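Local coordinates for intergenic-region protein (Escherichia coli CFT073, PDB 2WJ9) that probably inhibits the host's DNA restriction enzymes, so shielding incoming DNA from cleavage, at residues A135-C140 with D165-H170; P75-W80 with A103-E108. One frame throughout, in Å; residues are numbered along the deposited sequence.

Interaction 1. Residues A135-C140 with D165-H170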
# COMPACT_ATOMS: atom_id res chain seq x y z
N ALA B 135 -15.46 -9.62 -8.35
CA ALA B 135 -16.01 -10.08 -7.07
C ALA B 135 -14.95 -10.73 -6.17
O ALA B 135 -14.87 -10.43 -4.97
CB ALA B 135 -17.15 -11.06 -7.32
N GLY B 136 -14.12 -11.60 -6.74
CA GLY B 136 -13.02 -12.23 -6.01
C GLY B 136 -12.01 -11.22 -5.47
O GLY B 136 -11.54 -11.34 -4.33
N ILE B 137 -11.66 -10.23 -6.29
CA ILE B 137 -10.77 -9.15 -5.84
C ILE B 137 -11.39 -8.43 -4.63
O ILE B 137 -10.73 -8.23 -3.61
CB ILE B 137 -10.45 -8.17 -6.99
CG1 ILE B 137 -9.59 -8.86 -8.07
CG2 ILE B 137 -9.76 -6.93 -6.45
CD1 ILE B 137 -9.43 -8.06 -9.36
N ALA B 138 -12.68 -8.09 -4.74
CA ALA B 138 -13.44 -7.45 -3.66
C ALA B 138 -13.45 -8.27 -2.37
O ALA B 138 -13.18 -7.73 -1.28
CB ALA B 138 -14.86 -7.15 -4.12
N ALA B 139 -13.74 -9.56 -2.47
CA ALA B 139 -13.73 -10.44 -1.29
C ALA B 139 -12.34 -10.50 -0.61
O ALA B 139 -12.24 -10.51 0.62
CB ALA B 139 -14.22 -11.83 -1.65
N CYS B 140 -11.29 -10.58 -1.42
CA CYS B 140 -9.93 -10.59 -0.87
C CYS B 140 -9.54 -9.27 -0.18
O CYS B 140 -8.90 -9.28 0.88
CB CYS B 140 -8.91 -10.94 -1.97
SG CYS B 140 -9.01 -12.66 -2.59
N ASP B 165 -4.00 -1.42 -5.00
CA ASP B 165 -3.44 -0.77 -6.20
C ASP B 165 -3.89 -1.43 -7.51
O ASP B 165 -4.22 -0.75 -8.47
CB ASP B 165 -1.91 -0.74 -6.16
CG ASP B 165 -1.35 0.41 -5.34
OD1 ASP B 165 -2.12 1.19 -4.74
OD2 ASP B 165 -0.10 0.53 -5.31
N TYR B 166 -3.90 -2.76 -7.53
CA TYR B 166 -4.43 -3.52 -8.67
C TYR B 166 -5.91 -3.19 -8.93
O TYR B 166 -6.33 -3.02 -10.09
CB TYR B 166 -4.24 -5.02 -8.45
CG TYR B 166 -4.64 -5.89 -9.62
CD1 TYR B 166 -3.97 -5.81 -10.84
CD2 TYR B 166 -5.67 -6.82 -9.51
CE1 TYR B 166 -4.33 -6.61 -11.91
CE2 TYR B 166 -6.03 -7.62 -10.57
CZ TYR B 166 -5.35 -7.52 -11.77
OH TYR B 166 -5.70 -8.32 -12.84
N ALA B 167 -6.69 -3.08 -7.84
CA ALA B 167 -8.11 -2.70 -7.93
C ALA B 167 -8.28 -1.28 -8.49
O ALA B 167 -9.18 -1.02 -9.29
CB ALA B 167 -8.79 -2.80 -6.57
N LEU B 168 -7.39 -0.37 -8.07
CA LEU B 168 -7.45 1.01 -8.53
C LEU B 168 -7.16 1.15 -10.03
O LEU B 168 -7.58 2.13 -10.64
CB LEU B 168 -6.51 1.91 -7.71
CG LEU B 168 -6.98 2.20 -6.28
CD1 LEU B 168 -5.87 2.85 -5.43
CD2 LEU B 168 -8.23 3.06 -6.28
N GLN B 169 -6.46 0.17 -10.61
CA GLN B 169 -6.16 0.17 -12.04
C GLN B 169 -7.15 -0.67 -12.87
O GLN B 169 -7.07 -0.68 -14.10
CB GLN B 169 -4.74 -0.35 -12.29
CG GLN B 169 -3.62 0.53 -11.72
CD GLN B 169 -2.22 0.07 -12.09
OE1 GLN B 169 -2.04 -0.92 -12.81
NE2 GLN B 169 -1.22 0.80 -11.62
N HIS B 170 -8.06 -1.36 -12.19
CA HIS B 170 -8.94 -2.37 -12.82
C HIS B 170 -10.08 -1.71 -13.59
O HIS B 170 -10.59 -0.68 -13.16
CB HIS B 170 -9.51 -3.29 -11.73
CG HIS B 170 -10.05 -4.59 -12.25
ND1 HIS B 170 -11.34 -4.73 -12.72
CD2 HIS B 170 -9.49 -5.83 -12.33
CE1 HIS B 170 -11.54 -5.98 -13.09
NE2 HIS B 170 -10.43 -6.66 -12.87
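Two helices that follow one another in the chain, 132-151 and 154-168, pack together here through I137 on the first and Y166 and A167 on the second, joined by H170 from the loop that follows. I137 carries its whole side of the contact, and its two branches do different work. The longer branch runs out beside the backbone N (chi1 -68°) and continues extended, which brings CD1 up against two neighbouring rings: it lies 3.6 Å from Y166 CE2 and 3.7 Å from H170 CD2, meeting each ring obliquely. The shorter branch, CG2, takes the direction anti to the backbone N and comes to 4.2 Å from A167 CB. The backbones are nearest at I137 and A167, whose CA atoms stand 7.3 Å apart, a spacing that suits alanine, since its lone methyl fills little of the gap.

The fold element is thus a helical hairpin with a very short connection, and the contact lies toward the ends of its arms remote from that turn. H170 N is bonded to A167 O at 3.1 Å, and the histidine side chain reaches back toward I137. A histidine suits this position because a ring carbon, CD2, can lie against the isoleucine while both nitrogens are used: NE2 is hydrogen-bonded to E133 OE1, near the start of the first helix, and ND1 to the backbone N of E172. Y166 OH makes a weak hydrogen bond to the other oxygen of E133, OE2, so that one carboxylate ties together the two rings that receive the isoleucine methyl.

Interaction 2. Residues P75-W80 with A103-E108. With SO4 (sulfate ion), chain H.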
# COMPACT_ATOMS: atom_id res chain seq x y z
N PRO B 75 -10.48 -19.99 3.58
CA PRO B 75 -11.83 -20.01 4.17
C PRO B 75 -12.46 -18.64 4.46
O PRO B 75 -13.68 -18.47 4.30
CB PRO B 75 -11.61 -20.77 5.48
CG PRO B 75 -10.47 -21.65 5.22
CD PRO B 75 -9.58 -20.93 4.26
N ARG B 76 -11.67 -17.68 4.92
CA ARG B 76 -12.20 -16.33 5.21
C ARG B 76 -12.66 -15.59 3.94
O ARG B 76 -13.67 -14.89 3.97
CB ARG B 76 -11.19 -15.49 6.01
CG ARG B 76 -11.06 -15.92 7.47
CD ARG B 76 -10.00 -15.12 8.22
NE ARG B 76 -9.55 -15.80 9.42
CZ ARG B 76 -10.25 -15.91 10.55
NH1 ARG B 76 -11.47 -15.39 10.66
NH2 ARG B 76 -9.72 -16.57 11.57
N VAL B 77 -11.91 -15.74 2.85
CA VAL B 77 -12.29 -15.16 1.55
C VAL B 77 -13.64 -15.73 1.09
O VAL B 77 -14.55 -14.99 0.71
CB VAL B 77 -11.23 -15.39 0.45
CG1 VAL B 77 -11.74 -14.88 -0.89
CG2 VAL B 77 -9.90 -14.69 0.81
N PHE B 78 -13.78 -17.06 1.14
CA PHE B 78 -15.05 -17.70 0.77
C PHE B 78 -16.19 -17.24 1.69
O PHE B 78 -17.32 -17.07 1.25
CB PHE B 78 -14.92 -19.24 0.79
CG PHE B 78 -14.15 -19.81 -0.38
CD1 PHE B 78 -14.43 -19.43 -1.69
CD2 PHE B 78 -13.17 -20.78 -0.18
CE1 PHE B 78 -13.73 -19.98 -2.77
CE2 PHE B 78 -12.47 -21.34 -1.25
CZ PHE B 78 -12.74 -20.93 -2.54
N GLY B 79 -15.87 -17.02 2.97
CA GLY B 79 -16.84 -16.48 3.93
C GLY B 79 -17.33 -15.10 3.52
O GLY B 79 -18.53 -14.86 3.50
N TRP B 80 -16.41 -14.21 3.18
CA TRP B 80 -16.80 -12.88 2.69
C TRP B 80 -17.62 -12.98 1.39
O TRP B 80 -18.61 -12.26 1.22
CB TRP B 80 -15.59 -11.95 2.51
CG TRP B 80 -15.15 -11.31 3.79
CD1 TRP B 80 -14.04 -11.62 4.52
CD2 TRP B 80 -15.84 -10.29 4.53
NE1 TRP B 80 -13.98 -10.83 5.65
CE2 TRP B 80 -15.07 -10.01 5.68
CE3 TRP B 80 -17.01 -9.56 4.31
CZ2 TRP B 80 -15.44 -9.04 6.61
CZ3 TRP B 80 -17.40 -8.60 5.25
CH2 TRP B 80 -16.61 -8.35 6.38
N ALA B 103 -0.79 -10.81 -3.97
CA ALA B 103 -1.33 -12.12 -4.34
C ALA B 103 -2.80 -12.18 -3.93
O ALA B 103 -3.22 -11.51 -2.97
CB ALA B 103 -0.52 -13.24 -3.65
N PHE B 104 -3.58 -12.97 -4.66
CA PHE B 104 -5.02 -13.09 -4.38
C PHE B 104 -5.63 -14.36 -5.00
O PHE B 104 -4.95 -15.16 -5.64
CB PHE B 104 -5.76 -11.82 -4.84
CG PHE B 104 -5.79 -11.61 -6.33
CD1 PHE B 104 -6.90 -11.96 -7.07
CD2 PHE B 104 -4.70 -11.05 -6.99
CE1 PHE B 104 -6.94 -11.76 -8.45
CE2 PHE B 104 -4.73 -10.85 -8.37
CZ PHE B 104 -5.85 -11.20 -9.10
N MET B 105 -6.92 -14.56 -4.77
CA MET B 105 -7.64 -15.67 -5.41
C MET B 105 -8.93 -15.15 -6.01
O MET B 105 -9.57 -14.27 -5.44
CB MET B 105 -7.92 -16.80 -4.41
CG MET B 105 -8.87 -16.45 -3.28
SD MET B 105 -9.07 -17.76 -2.03
CE MET B 105 -9.19 -19.20 -3.06
N ALA B 106 -9.31 -15.70 -7.16
CA ALA B 106 -10.53 -15.29 -7.85
C ALA B 106 -10.94 -16.31 -8.90
O ALA B 106 -10.13 -17.15 -9.30
CB ALA B 106 -10.31 -13.92 -8.51
N PRO B 107 -12.19 -16.25 -9.37
CA PRO B 107 -12.48 -16.88 -10.66
C PRO B 107 -11.73 -16.20 -11.82
O PRO B 107 -11.26 -15.06 -11.70
CB PRO B 107 -14.00 -16.72 -10.81
CG PRO B 107 -14.50 -16.43 -9.43
CD PRO B 107 -13.40 -15.69 -8.74
N GLU B 108 -11.64 -16.91 -12.94
CA GLU B 108 -10.94 -16.46 -14.14
C GLU B 108 -11.49 -15.12 -14.68
O GLU B 108 -12.70 -14.89 -14.60
CB GLU B 108 -11.11 -17.54 -15.21
CG GLU B 108 -10.24 -17.41 -16.44
CD GLU B 108 -10.47 -18.58 -17.37
OE1 GLU B 108 -9.56 -19.43 -17.51
OE2 GLU B 108 -11.58 -18.67 -17.95
S SO4 H . -14.43 -13.43 9.74
O1 SO4 H . -14.86 -12.09 9.32
O2 SO4 H . -15.55 -14.36 9.63
O3 SO4 H . -13.32 -13.78 8.84
O4 SO4 H . -14.01 -13.37 11.15
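R76 NH1 gives a hydrogen bond to O3 of a sulfate ion at 3.1 Å, with an N-H...O angle of 157°. The sulfur lies in the plane of the guanidinium, at its edge, where the N-H groups point. The aliphatic part of the arginine also borders this oxygen, CG coming to 3.4 Å from O3. R83 NH2 donates to the same ion, and R76 NE is bonded to T72 OG1, which steadies the guanidinium. The sulfate probably comes from the crystallisation liquor; two arginines gathered around it make a natural place for an anion, although no biological ligand is implied.

Away from the ion, V77 and F78 meet M105 of strand 103-107. V77 CG1 approaches M105 CG at 4.1 Å, the two side chains sliding past each other in opposite directions, and a branched valine gives the helix a compact hydrophobic surface to set against the longer methionine. M105 places CG between its backbone N and carbonyl carbon (chi1 66°), and a bend at chi3 turns CE toward F78, where it reaches CZ at 4.0 Å. The sulfur stands above the face of the phenylalanine ring, 5.1 Å from its centroid and 19° off the ring normal, a distant Met-aromatic contact. Unbranched and flexible, methionine can fit against both neighbours at once. W93 of the adjoining strand meets F78 edge-to-face and also touches M105, while W60 of helix 59-64 packs on the methionine from its own helix. The arrangement is that of a helix laid against an edge strand of a three-stranded antiparallel sheet, with apolar side chains filling the interface of a mixed alpha+beta fold.

How the interactions relate
The centres of interactions 1 and 2 lie 11 Å apart, each about 6 Å from the centre of the chain. Along the sequence they come in series: interaction 2 joins helix 73-84 to strand 103-107 before interaction 1 joins helices 132-151 and 154-168. Helix 132-151 connects them, for C140 packs on V77 with SG 3.9 Å from CG1, and I137 CG1 lies 3.9 Å from F104 CE1. F104 CZ also meets Y166 CE2 at 3.9 Å, so M105 belongs to interaction 2, while its neighbour F104 packs on I137 and Y166 of interaction 1. The two therefore form parts of one continuous hydrophobic core that unites the three-stranded sheet with the surrounding helices.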